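Local coordinates for beta-ketothiolase BktB (Ralstonia eutropha, PDB 4NZS), which catalyses the Claisen condensation of acetyl-CoA with propionyl-CoA or a second acetyl-CoA, supplying beta-ketoacyl-CoA for polyhydroxyalkanoate production, at residues L94-I102 against H355-T365. Sequence-based numbering, arbitrary orientation.
Sequences LCGSGLQAI and HPIGATGALIT
The H355 ring turns an edge to C95: its NE2 lies 4.2 Å from C95 CB, which sits near the ring plane. I357 CG2 covers one ring face, 4.0 Å above the plane and over the centre. T360 CB lies in plane at the edge, though the placement of its hydroxyl is doubtful. CG anti to the backbone N (chi1 -170°) sets the NE2 edge of the imidazole beside C95 CB. C95 SG is 4.7 Å from H355 NE2, and the two are not hydrogen-bonded here.

Beyond this pair, helices 97-110 and 357-375 meet mainly through backbone. Their axes in this region approach to 5.6 Å and are inclined at 58°. At the crossing, G98 CA and G361 CA are only 3.8 Å apart. Neither glycine has a side chain, and the two backbones touch directly. A362 CB rests on G98 O at 3.5 Å and also meets I102 CD1. L99 and T365 cross at about a right angle, with L99 CD1 3.7 Å from T365 OG1. That hydroxyl donates to G361 O one turn back, in a nearly straight approach to the carbonyl.

At the start of helix 97-110, L94 O accepts from both S97 N and S97 OG, on the same face of its plane. S97 OG also bonds R93 N. Strand 257-267 packs on I102 and A362, and strand 379-386 on L99 and T365. The pair thus belongs to the central helical layer between the two sheet layers of the thiolase fold.

C95 probably carries the acyl group as a thioester, and H355 and C385 probably act as proton acceptors. The C385 side chain is about 6 Å from that of C95. The glycine crossing probably helps to place C95 near H355. Their proximity fits the histidine activating the cysteine, as in related thiolases.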
loop_
_atom_site.group_PDB
_atom_site.type_symbol
_atom_site.label_atom_id
_atom_site.label_comp_id
_atom_site.label_asym_id
_atom_site.label_seq_id
_atom_site.Cartn_x
_atom_site.Cartn_y
_atom_site.Cartn_z
ATOM N N LEU A 94 26.167 6.986 0.673
ATOM C CA LEU A 94 25.942 5.735 1.369
ATOM C C LEU A 94 26.485 5.828 2.787
ATOM O O LEU A 94 26.168 6.763 3.499
ATOM C CB LEU A 94 26.533 4.559 0.586
ATOM C CG LEU A 94 25.703 4.015 -0.551
ATOM C CD1 LEU A 94 24.425 3.403 -0.030
ATOM C CD2 LEU A 94 25.425 5.101 -1.566
ATOM N N CYS A 95 27.315 4.872 3.170
ATOM C CA CYS A 95 27.843 4.747 4.505
ATOM C C CYS A 95 28.658 5.965 4.871
ATOM O O CYS A 95 28.757 6.320 6.029
ATOM C CB CYS A 95 28.681 3.487 4.591
ATOM S SG CYS A 95 27.864 2.076 3.853
ATOM N N GLY A 96 29.252 6.584 3.865
ATOM C CA GLY A 96 30.155 7.691 4.054
ATOM C C GLY A 96 29.525 9.064 4.061
ATOM O O GLY A 96 30.211 10.061 4.110
ATOM N N SER A 97 28.209 9.106 4.004
ATOM C CA SER A 97 27.497 10.348 3.804
ATOM C C SER A 97 27.765 11.368 4.915
ATOM O O SER A 97 27.938 12.540 4.646
ATOM C CB SER A 97 25.995 10.074 3.683
ATOM O OG SER A 97 25.689 9.314 2.543
ATOM N N GLY A 98 27.816 10.916 6.154
ATOM C CA GLY A 98 28.014 11.819 7.264
ATOM C C GLY A 98 29.324 12.574 7.277
ATOM O O GLY A 98 29.345 13.748 7.561
ATOM N N LEU A 99 30.409 11.896 6.958
ATOM C CA LEU A 99 31.693 12.548 6.833
ATOM C C LEU A 99 31.667 13.437 5.613
ATOM O O LEU A 99 32.069 14.591 5.603
ATOM C CB LEU A 99 32.767 11.491 6.648
ATOM C CG LEU A 99 34.232 11.838 6.795
ATOM C CD1 LEU A 99 34.434 12.918 7.848
ATOM C CD2 LEU A 99 34.951 10.571 7.195
ATOM N N GLN A 100 31.189 12.857 4.552
ATOM C CA GLN A 100 31.127 13.564 3.328
ATOM C C GLN A 100 30.420 14.905 3.501
ATOM O O GLN A 100 30.737 15.907 2.831
ATOM C CB GLN A 100 30.392 12.672 2.349
ATOM C CG GLN A 100 30.040 13.349 1.062
ATOM C CD GLN A 100 31.267 13.858 0.421
ATOM O OE1 GLN A 100 32.001 13.091 -0.188
ATOM N NE2 GLN A 100 31.510 15.161 0.558
ATOM N N ALA A 101 29.414 14.909 4.364
ATOM C CA ALA A 101 28.712 16.164 4.665
ATOM C C ALA A 101 29.649 17.062 5.410
ATOM O O ALA A 101 29.741 18.237 5.132
ATOM C CB ALA A 101 27.444 15.928 5.465
ATOM N N ILE A 102 30.356 16.507 6.369
ATOM C CA ILE A 102 31.412 17.275 6.973
ATOM C C ILE A 102 32.318 17.879 5.887
ATOM O O ILE A 102 32.449 19.109 5.803
ATOM C CB ILE A 102 32.183 16.421 7.983
ATOM C CG1 ILE A 102 31.682 16.741 9.386
ATOM C CG2 ILE A 102 33.667 16.691 7.923
ATOM C CD1 ILE A 102 30.248 16.390 9.576
ATOM N N HIS A 355 25.023 1.467 13.472
ATOM C CA HIS A 355 25.432 2.004 12.198
ATOM C C HIS A 355 24.254 2.647 11.458
ATOM O O HIS A 355 23.806 2.149 10.428
ATOM C CB HIS A 355 26.093 0.911 11.367
ATOM C CG HIS A 355 26.763 1.434 10.142
ATOM N ND1 HIS A 355 27.043 0.647 9.042
ATOM C CD2 HIS A 355 27.133 2.693 9.805
ATOM C CE1 HIS A 355 27.599 1.392 8.101
ATOM N NE2 HIS A 355 27.659 2.638 8.538
ATOM N N PRO A 356 23.784 3.803 11.973
ATOM C CA PRO A 356 22.840 4.682 11.340
ATOM C C PRO A 356 23.398 5.253 10.087
ATOM O O PRO A 356 23.869 6.408 10.048
ATOM C CB PRO A 356 22.671 5.800 12.361
ATOM C CG PRO A 356 23.943 5.818 13.065
ATOM C CD PRO A 356 24.263 4.374 13.230
ATOM N N ILE A 357 23.358 4.439 9.062
ATOM C CA ILE A 357 24.286 4.646 7.939
ATOM C C ILE A 357 24.654 6.093 7.569
ATOM O O ILE A 357 25.813 6.459 7.521
ATOM C CB ILE A 357 23.825 3.882 6.684
ATOM C CG1 ILE A 357 22.409 4.269 6.323
ATOM C CG2 ILE A 357 23.887 2.366 6.939
ATOM C CD1 ILE A 357 21.778 3.317 5.342
ATOM N N GLY A 358 23.677 6.943 7.329
ATOM C CA GLY A 358 23.987 8.272 6.763
ATOM C C GLY A 358 24.438 9.276 7.803
ATOM O O GLY A 358 24.877 10.363 7.459
ATOM N N ALA A 359 24.288 8.933 9.071
ATOM C CA ALA A 359 24.737 9.787 10.122
ATOM C C ALA A 359 26.113 9.339 10.573
ATOM O O ALA A 359 26.926 10.122 11.062
ATOM C CB ALA A 359 23.746 9.753 11.301
ATOM N N THR A 360 26.365 8.049 10.421
ATOM C CA THR A 360 27.563 7.446 10.948
ATOM C C THR A 360 28.782 8.222 10.688
ATOM O O THR A 360 29.480 8.516 11.592
ATOM C CB THR A 360 27.720 6.036 10.437
ATOM O OG1 THR A 360 26.847 5.204 11.205
ATOM C CG2 THR A 360 29.093 5.572 10.677
ATOM N N GLY A 361 29.049 8.572 9.455
ATOM C CA GLY A 361 30.213 9.384 9.145
ATOM C C GLY A 361 30.350 10.613 10.026
ATOM O O GLY A 361 31.458 11.005 10.411
ATOM N N ALA A 362 29.244 11.248 10.364
ATOM C CA ALA A 362 29.324 12.482 11.181
ATOM C C ALA A 362 29.311 12.201 12.694
ATOM O O ALA A 362 29.712 13.003 13.526
ATOM C CB ALA A 362 28.175 13.415 10.811
ATOM N N LEU A 363 28.873 11.026 13.040
ATOM C CA LEU A 363 28.725 10.658 14.397
ATOM C C LEU A 363 30.076 10.326 14.998
ATOM O O LEU A 363 30.486 10.844 16.070
ATOM C CB LEU A 363 27.841 9.444 14.412
ATOM C CG LEU A 363 27.504 9.004 15.777
ATOM C CD1 LEU A 363 25.999 8.900 15.867
ATOM C CD2 LEU A 363 28.229 7.716 16.127
ATOM N N ILE A 364 30.763 9.433 14.321
ATOM C CA ILE A 364 32.085 9.064 14.740
ATOM C C ILE A 364 33.029 10.271 14.679
ATOM O O ILE A 364 33.991 10.344 15.438
ATOM C CB ILE A 364 32.675 7.889 13.898
ATOM C CG1 ILE A 364 32.890 8.294 12.442
ATOM C CG2 ILE A 364 31.798 6.638 14.028
ATOM C CD1 ILE A 364 33.317 7.137 11.562
ATOM N N THR A 365 32.770 11.227 13.791
ATOM C CA THR A 365 33.580 12.422 13.811
ATOM C C THR A 365 33.446 13.033 15.211
ATOM O O THR A 365 34.411 13.102 15.962
ATOM C CB THR A 365 33.214 13.362 12.674
ATOM O OG1 THR A 365 33.655 12.774 11.453
ATOM C CG2 THR A 365 33.904 14.676 12.807
#